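PDB 1Q8B: protein yjcS from Bacillus subtilis, which is of unknown function but belongs to the antibiotic biosynthesis monooxygenase family of dimeric alpha+beta barrel proteins, and probably has catalytic activity. Local coordinates for residues A[34-45]-A[78-87]. Sequence-based numbering, arbitrary orientation.
Sequences EFKKLEEETNKE and HFTKKHTIDV
In this ferredoxin-like fold of the dimeric alpha+beta barrel superfamily, a buried carboxylate, Glu-45, ties the turn after helix 34-42 to His-78 and to His-83 of helix 82-87 by accepting from both histidines. Its OE1 takes His-78 ND1 at 2.8 Å on the syn side and His-83 NE2 at 2.8 Å on the anti side. Both bonds are nearly straight (170° and 167°) and lie close to the planes of their imidazoles, which helps to set the rotation of each ring. Two bonds thus grip OE1. His-83 is sandwiched: Glu-41 CB sits over one face, 3.7 Å from the ring centroid (CH-pi), and Lys-81 CB covers the opposite one. Further along, Leu-38 is a knob among His-78, His-83, Thr-84 and Val-87; its chi1 of 173° swings the isobutyl end toward helix 82-87, where Leu-38 CD1 meets His-83 O at 3.6 Å, while Leu-38 CB meets Val-87 CG2 at 4.0 Å. Helices 34-42 and 82-87 run nearly antiparallel, their axes 9.6 Å apart. Phe-35 and Thr-42 pack on sheet strands 62-69 and 48-55, placing the first helix between sheet and second helix, whose N-cap residue Lys-81 bonds through NZ to Val-95 O of the second subunit.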
# COMPACT_ATOMS: atom_id res chain seq x y z
N GLU A 34 6.94 -15.94 -8.76
CA GLU A 34 5.98 -14.93 -8.33
C GLU A 34 6.73 -13.76 -7.73
O GLU A 34 6.36 -12.60 -7.93
CB GLU A 34 5.00 -15.51 -7.31
CG GLU A 34 3.87 -16.27 -7.95
CD GLU A 34 3.12 -15.43 -8.97
OE1 GLU A 34 2.44 -14.46 -8.56
OE2 GLU A 34 3.22 -15.72 -10.18
N PHE A 35 7.79 -14.06 -6.98
CA PHE A 35 8.58 -13.00 -6.38
C PHE A 35 9.39 -12.24 -7.43
O PHE A 35 9.66 -11.05 -7.27
CB PHE A 35 9.46 -13.55 -5.27
CG PHE A 35 8.76 -13.66 -3.95
CD1 PHE A 35 7.89 -14.71 -3.69
CD2 PHE A 35 8.89 -12.66 -3.00
CE1 PHE A 35 7.16 -14.76 -2.52
CE2 PHE A 35 8.16 -12.70 -1.82
CZ PHE A 35 7.30 -13.75 -1.58
N LYS A 36 9.78 -12.91 -8.50
CA LYS A 36 10.52 -12.23 -9.55
C LYS A 36 9.60 -11.29 -10.31
O LYS A 36 10.01 -10.20 -10.71
CB LYS A 36 11.17 -13.25 -10.49
CG LYS A 36 12.37 -13.94 -9.85
CD LYS A 36 13.40 -12.90 -9.41
CE LYS A 36 14.45 -13.47 -8.48
NZ LYS A 36 15.38 -12.38 -8.05
N LYS A 37 8.35 -11.70 -10.51
CA LYS A 37 7.41 -10.83 -11.21
C LYS A 37 7.15 -9.62 -10.32
O LYS A 37 7.10 -8.48 -10.80
CB LYS A 37 6.11 -11.56 -11.50
CG LYS A 37 6.26 -12.75 -12.45
CD LYS A 37 4.94 -13.14 -13.10
CE LYS A 37 3.86 -13.42 -12.06
NZ LYS A 37 2.52 -13.64 -12.69
N LEU A 38 6.99 -9.88 -9.02
CA LEU A 38 6.76 -8.80 -8.06
C LEU A 38 7.96 -7.86 -8.06
O LEU A 38 7.79 -6.64 -8.06
CB LEU A 38 6.56 -9.36 -6.65
CG LEU A 38 6.47 -8.31 -5.54
CD1 LEU A 38 5.25 -7.42 -5.76
CD2 LEU A 38 6.39 -9.00 -4.19
N GLU A 39 9.16 -8.43 -8.05
CA GLU A 39 10.38 -7.64 -8.06
C GLU A 39 10.44 -6.74 -9.28
O GLU A 39 10.81 -5.57 -9.19
CB GLU A 39 11.62 -8.56 -8.04
CG GLU A 39 12.91 -7.83 -8.37
CD GLU A 39 14.16 -8.61 -8.02
OE1 GLU A 39 15.26 -8.17 -8.42
OE2 GLU A 39 14.06 -9.65 -7.34
N GLU A 40 10.05 -7.29 -10.42
CA GLU A 40 10.08 -6.53 -11.66
C GLU A 40 9.13 -5.33 -11.62
O GLU A 40 9.49 -4.23 -12.04
CB GLU A 40 9.72 -7.42 -12.84
CG GLU A 40 10.02 -6.76 -14.16
CD GLU A 40 9.58 -7.60 -15.33
OE1 GLU A 40 10.00 -8.78 -15.40
OE2 GLU A 40 8.83 -7.07 -16.18
N GLU A 41 7.93 -5.55 -11.11
CA GLU A 41 6.95 -4.48 -11.03
C GLU A 41 7.22 -3.44 -9.93
O GLU A 41 6.99 -2.25 -10.15
CB GLU A 41 5.53 -5.06 -10.86
CG GLU A 41 4.97 -5.70 -12.13
CD GLU A 41 5.06 -4.77 -13.34
OE1 GLU A 41 4.34 -3.75 -13.37
OE2 GLU A 41 5.88 -5.06 -14.25
N THR A 42 7.71 -3.87 -8.77
CA THR A 42 7.96 -2.90 -7.70
C THR A 42 9.17 -2.01 -8.00
O THR A 42 9.25 -0.88 -7.51
CB THR A 42 8.10 -3.56 -6.28
OG1 THR A 42 9.45 -3.92 -6.03
CG2 THR A 42 7.24 -4.80 -6.18
N ASN A 43 10.12 -2.49 -8.81
CA ASN A 43 11.27 -1.67 -9.16
C ASN A 43 10.84 -0.51 -10.06
O ASN A 43 11.56 0.46 -10.23
CB ASN A 43 12.36 -2.48 -9.86
CG ASN A 43 13.32 -3.13 -8.87
OD1 ASN A 43 13.25 -4.32 -8.61
ND2 ASN A 43 14.22 -2.32 -8.32
N LYS A 44 9.64 -0.63 -10.63
CA LYS A 44 9.11 0.41 -11.49
C LYS A 44 8.33 1.45 -10.69
O LYS A 44 7.98 2.51 -11.21
CB LYS A 44 8.18 -0.18 -12.56
CG LYS A 44 8.84 -1.12 -13.55
CD LYS A 44 7.77 -1.72 -14.44
CE LYS A 44 8.31 -2.78 -15.37
NZ LYS A 44 7.19 -3.45 -16.10
N GLU A 45 8.02 1.13 -9.43
CA GLU A 45 7.28 2.07 -8.59
C GLU A 45 8.17 3.29 -8.43
O GLU A 45 9.39 3.16 -8.27
CB GLU A 45 6.99 1.48 -7.21
CG GLU A 45 6.16 0.21 -7.23
CD GLU A 45 5.88 -0.31 -5.83
OE1 GLU A 45 5.47 -1.49 -5.71
OE2 GLU A 45 6.05 0.45 -4.86
N HIS A 78 3.59 1.06 -1.70
CA HIS A 78 3.93 -0.24 -2.28
C HIS A 78 2.87 -1.29 -1.97
O HIS A 78 2.50 -2.08 -2.84
CB HIS A 78 5.28 -0.70 -1.72
CG HIS A 78 5.59 -2.15 -1.96
ND1 HIS A 78 5.67 -2.70 -3.22
CD2 HIS A 78 5.87 -3.15 -1.10
CE1 HIS A 78 5.99 -3.98 -3.13
NE2 HIS A 78 6.12 -4.28 -1.85
N PHE A 79 2.38 -1.31 -0.73
CA PHE A 79 1.38 -2.30 -0.36
C PHE A 79 -0.03 -2.02 -0.83
O PHE A 79 -0.93 -2.81 -0.57
CB PHE A 79 1.39 -2.53 1.16
CG PHE A 79 2.64 -3.19 1.65
CD1 PHE A 79 3.65 -2.45 2.24
CD2 PHE A 79 2.84 -4.55 1.45
CE1 PHE A 79 4.85 -3.05 2.62
CE2 PHE A 79 4.03 -5.17 1.83
CZ PHE A 79 5.04 -4.41 2.42
N THR A 80 -0.23 -0.90 -1.53
CA THR A 80 -1.55 -0.58 -2.06
C THR A 80 -1.58 -0.97 -3.54
O THR A 80 -2.65 -1.10 -4.13
CB THR A 80 -1.88 0.92 -1.95
OG1 THR A 80 -1.07 1.66 -2.89
CG2 THR A 80 -1.62 1.43 -0.55
N LYS A 81 -0.40 -1.17 -4.12
CA LYS A 81 -0.29 -1.55 -5.53
C LYS A 81 -0.92 -2.92 -5.74
O LYS A 81 -0.80 -3.80 -4.89
CB LYS A 81 1.18 -1.62 -5.95
CG LYS A 81 1.97 -0.36 -5.69
CD LYS A 81 1.45 0.80 -6.49
CE LYS A 81 2.38 1.98 -6.38
NZ LYS A 81 1.86 3.16 -7.13
N LYS A 82 -1.58 -3.10 -6.88
CA LYS A 82 -2.23 -4.37 -7.18
C LYS A 82 -1.22 -5.51 -7.35
O LYS A 82 -1.51 -6.64 -6.98
CB LYS A 82 -3.08 -4.26 -8.44
CG LYS A 82 -3.71 -5.58 -8.84
CD LYS A 82 -4.38 -5.55 -10.20
CE LYS A 82 -5.00 -6.90 -10.51
NZ LYS A 82 -5.98 -7.28 -9.44
N HIS A 83 -0.05 -5.22 -7.93
CA HIS A 83 0.94 -6.27 -8.13
C HIS A 83 1.45 -6.81 -6.79
O HIS A 83 1.84 -7.97 -6.68
CB HIS A 83 2.12 -5.80 -9.00
CG HIS A 83 2.81 -4.56 -8.51
ND1 HIS A 83 2.75 -3.36 -9.18
CD2 HIS A 83 3.61 -4.36 -7.43
CE1 HIS A 83 3.49 -2.47 -8.54
NE2 HIS A 83 4.02 -3.04 -7.48
N THR A 84 1.42 -5.96 -5.77
CA THR A 84 1.84 -6.38 -4.45
C THR A 84 0.73 -7.21 -3.81
O THR A 84 0.97 -8.31 -3.33
CB THR A 84 2.14 -5.18 -3.56
OG1 THR A 84 3.16 -4.38 -4.16
CG2 THR A 84 2.60 -5.63 -2.19
N ILE A 85 -0.49 -6.68 -3.83
CA ILE A 85 -1.63 -7.38 -3.24
C ILE A 85 -1.88 -8.74 -3.90
O ILE A 85 -2.31 -9.69 -3.23
CB ILE A 85 -2.90 -6.51 -3.33
CG1 ILE A 85 -2.72 -5.24 -2.49
CG2 ILE A 85 -4.11 -7.29 -2.84
CD1 ILE A 85 -3.79 -4.20 -2.70
N ASP A 86 -1.60 -8.84 -5.20
CA ASP A 86 -1.79 -10.11 -5.91
C ASP A 86 -0.96 -11.23 -5.29
O ASP A 86 -1.45 -12.35 -5.12
CB ASP A 86 -1.40 -9.94 -7.38
CG ASP A 86 -2.50 -9.29 -8.21
OD1 ASP A 86 -2.22 -8.92 -9.37
OD2 ASP A 86 -3.64 -9.17 -7.71
N VAL A 87 0.28 -10.94 -4.94
CA VAL A 87 1.16 -11.94 -4.33
C VAL A 87 0.68 -12.21 -2.90
O VAL A 87 0.68 -13.35 -2.42
CB VAL A 87 2.62 -11.44 -4.28
CG1 VAL A 87 3.51 -12.47 -3.59
CG2 VAL A 87 3.12 -11.17 -5.69
O HOH W 1 2.37 -3.38 -12.01